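Local coordinates for hypothetical protein TTHA0179 (Thermus thermophilus, PDB 2DPW) that is of unknown function but belongs to the MobA-like NTP transferases and probably has nucleotidyltransferase activity, at residues 111-116 with 153-158. Residues are numbered along the deposited sequence; the frame is centred on the assembly and turned at random.
Sequences EAALVY and KSLFRK
A113 and L155 bring together residues 111-116 and 153-158, the latter opening with the short helix 153-156, and their CA atoms are 5.1 Å apart. The methyl group of A113 is directed at the helix and meets the root of the leucine side chain, A113 CB lying 3.3 Å from L155 CB. L155 has CG beside its backbone N and anti to the carbonyl carbon (chi1 -71°), and its second torsion is extended. This carries CD1 across the backbone of A113, so that L155 CD1 lies 3.3 Å from A113 CA and also comes near A113 N. One leucine thus covers both the methyl and the backbone of A113.

The second point of touch is between L114 and F156, which run side by side and point the same way. Both carry CG anti to the backbone N (chi1 179° in L114, -159° in F156). L114 CD1 approaches the ring obliquely, 3.6 Å from F156 CE1, with CZ a little farther off. No hydrogen bond links the two segments; they meet through van der Waals packing, chiefly of apolar side chains.

Strand 148-152 sets the two partners in place. L151 touches both L114 and F156, and a backbone hydrogen bond joins A113 to D152, the residue just before the helix. The carboxylate OD2 of D152 in turn accepts hydrogen bonds from L155 N and S154 OG at the helix start, while within the turn R157 N bonds to K153 O at 2.7 Å. V208 packs on A113 from the loop before strand 210-214. The contact lies at one end of the central mixed sheet, where strand 148-152 runs straight into a short helix that packs against the start of its antiparallel neighbour 114-120, within the GT-A-like alpha/beta domain of the MobA-type nucleotidyltransferases.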
ATOM      1  N   GLU A 111     -13.613   5.162 -10.528  1.00 48.25           N
ATOM      2  CA  GLU A 111     -13.712   3.917 -11.277  1.00 54.78           C
ATOM      3  C   GLU A 111     -12.476   3.720 -12.151  1.00 52.20           C
ATOM      4  O   GLU A 111     -12.408   4.252 -13.259  1.00 51.94           O
ATOM      5  CB  GLU A 111     -14.968   3.923 -12.154  1.00 63.00           C
ATOM      6  CG  GLU A 111     -16.255   3.617 -11.405  1.00 75.38           C
ATOM      7  CD  GLU A 111     -16.170   2.315 -10.623  1.00 81.69           C
ATOM      8  OE1 GLU A 111     -15.592   1.342 -11.154  1.00 80.21           O
ATOM      9  OE2 GLU A 111     -16.686   2.261  -9.483  1.00 88.42           O
ATOM     10  N   ALA A 112     -11.506   2.956 -11.644  1.00 52.00           N
ATOM     11  CA  ALA A 112     -10.256   2.676 -12.366  1.00 47.76           C
ATOM     12  C   ALA A 112      -9.628   1.346 -11.945  1.00 44.45           C
ATOM     13  O   ALA A 112      -9.706   0.949 -10.779  1.00 51.29           O
ATOM     14  CB  ALA A 112      -9.251   3.815 -12.155  1.00 36.64           C
ATOM     15  N   ALA A 113      -9.007   0.672 -12.909  1.00 39.01           N
ATOM     16  CA  ALA A 113      -8.351  -0.614 -12.689  1.00 34.30           C
ATOM     17  C   ALA A 113      -7.442  -0.549 -11.478  1.00 40.63           C
ATOM     18  O   ALA A 113      -7.313  -1.507 -10.711  1.00 43.39           O
ATOM     19  CB  ALA A 113      -7.528  -0.980 -13.905  1.00 26.66           C
ATOM     20  N   LEU A 114      -6.814   0.602 -11.313  1.00 38.89           N
ATOM     21  CA  LEU A 114      -5.892   0.792 -10.226  1.00 32.71           C
ATOM     22  C   LEU A 114      -6.036   2.174  -9.610  1.00 35.52           C
ATOM     23  O   LEU A 114      -6.012   3.176 -10.318  1.00 36.83           O
ATOM     24  CB  LEU A 114      -4.476   0.583 -10.757  1.00 34.02           C
ATOM     25  CG  LEU A 114      -3.313   0.755  -9.790  1.00 46.49           C
ATOM     26  CD1 LEU A 114      -2.160  -0.104 -10.236  1.00 43.82           C
ATOM     27  CD2 LEU A 114      -2.925   2.219  -9.715  1.00 51.84           C
ATOM     28  N   VAL A 115      -6.202   2.215  -8.290  1.00 33.12           N
ATOM     29  CA  VAL A 115      -6.314   3.476  -7.577  1.00 35.66           C
ATOM     30  C   VAL A 115      -5.346   3.466  -6.397  1.00 37.98           C
ATOM     31  O   VAL A 115      -5.349   2.549  -5.581  1.00 39.56           O
ATOM     32  CB  VAL A 115      -7.757   3.726  -7.092  1.00 33.39           C
ATOM     33  CG1 VAL A 115      -7.855   5.084  -6.380  1.00 22.98           C
ATOM     34  CG2 VAL A 115      -8.699   3.700  -8.285  1.00 34.32           C
ATOM     35  N   TYR A 116      -4.507   4.492  -6.318  1.00 33.57           N
ATOM     36  CA  TYR A 116      -3.528   4.587  -5.251  1.00 32.47           C
ATOM     37  C   TYR A 116      -3.703   5.789  -4.351  1.00 34.80           C
ATOM     38  O   TYR A 116      -3.409   6.915  -4.739  1.00 34.02           O
ATOM     39  CB  TYR A 116      -2.137   4.634  -5.838  1.00 36.43           C
ATOM     40  CG  TYR A 116      -1.071   4.701  -4.791  1.00 26.84           C
ATOM     41  CD1 TYR A 116      -1.108   3.847  -3.698  1.00 38.75           C
ATOM     42  CD2 TYR A 116       0.001   5.572  -4.919  1.00 26.09           C
ATOM     43  CE1 TYR A 116      -0.105   3.848  -2.760  1.00 35.43           C
ATOM     44  CE2 TYR A 116       1.018   5.584  -3.992  1.00 32.21           C
ATOM     45  CZ  TYR A 116       0.960   4.719  -2.913  1.00 29.10           C
ATOM     46  OH  TYR A 116       1.964   4.713  -1.986  1.00 30.81           O
ATOM     47  N   LYS A 153      -8.989  -6.580  -9.892  1.00 40.15           N
ATOM     48  CA  LYS A 153      -8.289  -7.813 -10.274  1.00 47.25           C
ATOM     49  C   LYS A 153      -8.377  -8.041 -11.775  1.00 50.13           C
ATOM     50  O   LYS A 153      -7.355  -8.148 -12.462  1.00 53.22           O
ATOM     51  CB  LYS A 153      -8.897  -9.040  -9.592  1.00 33.48           C
ATOM     52  CG  LYS A 153      -8.307 -10.340 -10.139  1.00 40.24           C
ATOM     53  CD  LYS A 153      -8.840 -11.578  -9.452  1.00 44.80           C
ATOM     54  CE  LYS A 153      -8.178 -12.820 -10.015  1.00 36.63           C
ATOM     55  NZ  LYS A 153      -8.734 -14.075  -9.471  1.00 51.13           N
ATOM     56  N   SER A 154      -9.614  -8.144 -12.263  1.00 52.50           N
ATOM     57  CA  SER A 154      -9.920  -8.369 -13.665  1.00 47.61           C
ATOM     58  C   SER A 154      -9.298  -7.367 -14.600  1.00 50.08           C
ATOM     59  O   SER A 154      -8.815  -7.755 -15.647  1.00 57.84           O
ATOM     60  CB  SER A 154     -11.415  -8.313 -13.858  1.00 48.41           C
ATOM     61  OG  SER A 154     -12.007  -7.350 -12.994  1.00 67.83           O
ATOM     62  N   LEU A 155      -9.331  -6.081 -14.266  1.00 49.29           N
ATOM     63  CA  LEU A 155      -8.743  -5.087 -15.167  1.00 45.36           C
ATOM     64  C   LEU A 155      -7.226  -5.131 -15.105  1.00 47.91           C
ATOM     65  O   LEU A 155      -6.511  -4.964 -16.093  1.00 47.17           O
ATOM     66  CB  LEU A 155      -9.198  -3.689 -14.777  1.00 38.89           C
ATOM     67  CG  LEU A 155     -10.635  -3.253 -15.025  1.00 47.34           C
ATOM     68  CD1 LEU A 155     -10.899  -1.887 -14.400  1.00 40.24           C
ATOM     69  CD2 LEU A 155     -10.856  -3.214 -16.504  1.00 34.40           C
ATOM     70  N   PHE A 156      -6.743  -5.344 -13.900  1.00 53.92           N
ATOM     71  CA  PHE A 156      -5.325  -5.383 -13.652  1.00 57.39           C
ATOM     72  C   PHE A 156      -4.654  -6.600 -14.252  1.00 62.78           C
ATOM     73  O   PHE A 156      -3.543  -6.517 -14.768  1.00 65.32           O
ATOM     74  CB  PHE A 156      -5.076  -5.352 -12.155  1.00 60.92           C
ATOM     75  CG  PHE A 156      -3.712  -4.892 -11.801  1.00 75.22           C
ATOM     76  CD1 PHE A 156      -3.242  -3.673 -12.286  1.00 77.10           C
ATOM     77  CD2 PHE A 156      -2.887  -5.666 -10.994  1.00 75.43           C
ATOM     78  CE1 PHE A 156      -1.966  -3.232 -11.980  1.00 82.27           C
ATOM     79  CE2 PHE A 156      -1.608  -5.237 -10.677  1.00 81.75           C
ATOM     80  CZ  PHE A 156      -1.144  -4.012 -11.173  1.00 83.52           C
ATOM     81  N   ARG A 157      -5.336  -7.735 -14.155  1.00 71.53           N
ATOM     82  CA  ARG A 157      -4.849  -9.007 -14.676  1.00 64.47           C
ATOM     83  C   ARG A 157      -3.906  -8.847 -15.867  1.00 56.07           C
ATOM     84  O   ARG A 157      -2.851  -9.476 -15.922  1.00 57.28           O
ATOM     85  CB  ARG A 157      -6.053  -9.884 -15.064  1.00 65.43           C
ATOM     86  CG  ARG A 157      -5.715 -11.166 -15.797  1.00 69.20           C
ATOM     87  CD  ARG A 157      -6.971 -11.924 -16.190  1.00 77.91           C
ATOM     88  NE  ARG A 157      -7.578 -12.659 -15.082  1.00 94.62           N
ATOM     89  CZ  ARG A 157      -6.959 -13.600 -14.368  1.00101.03           C
ATOM     90  NH1 ARG A 157      -5.700 -13.929 -14.633  1.00105.00           N
ATOM     91  NH2 ARG A 157      -7.603 -14.221 -13.389  1.00107.89           N
ATOM     92  N   LYS A 158      -4.275  -7.979 -16.803  1.00 51.36           N
ATOM     93  CA  LYS A 158      -3.484  -7.761 -18.009  1.00 54.78           C
ATOM     94  C   LYS A 158      -2.262  -6.827 -17.915  1.00 56.60           C
ATOM     95  O   LYS A 158      -1.480  -6.728 -18.859  1.00 56.76           O
ATOM     96  CB  LYS A 158      -4.419  -7.296 -19.137  1.00 56.80           C
ATOM     97  CG  LYS A 158      -5.160  -5.988 -18.870  1.00 63.81           C
ATOM     98  CD  LYS A 158      -5.948  -5.522 -20.093  1.00 72.47           C
ATOM     99  CE  LYS A 158      -6.133  -3.994 -20.092  1.00 76.30           C
ATOM    100  NZ  LYS A 158      -7.500  -3.510 -19.682  1.00 79.35           N
TER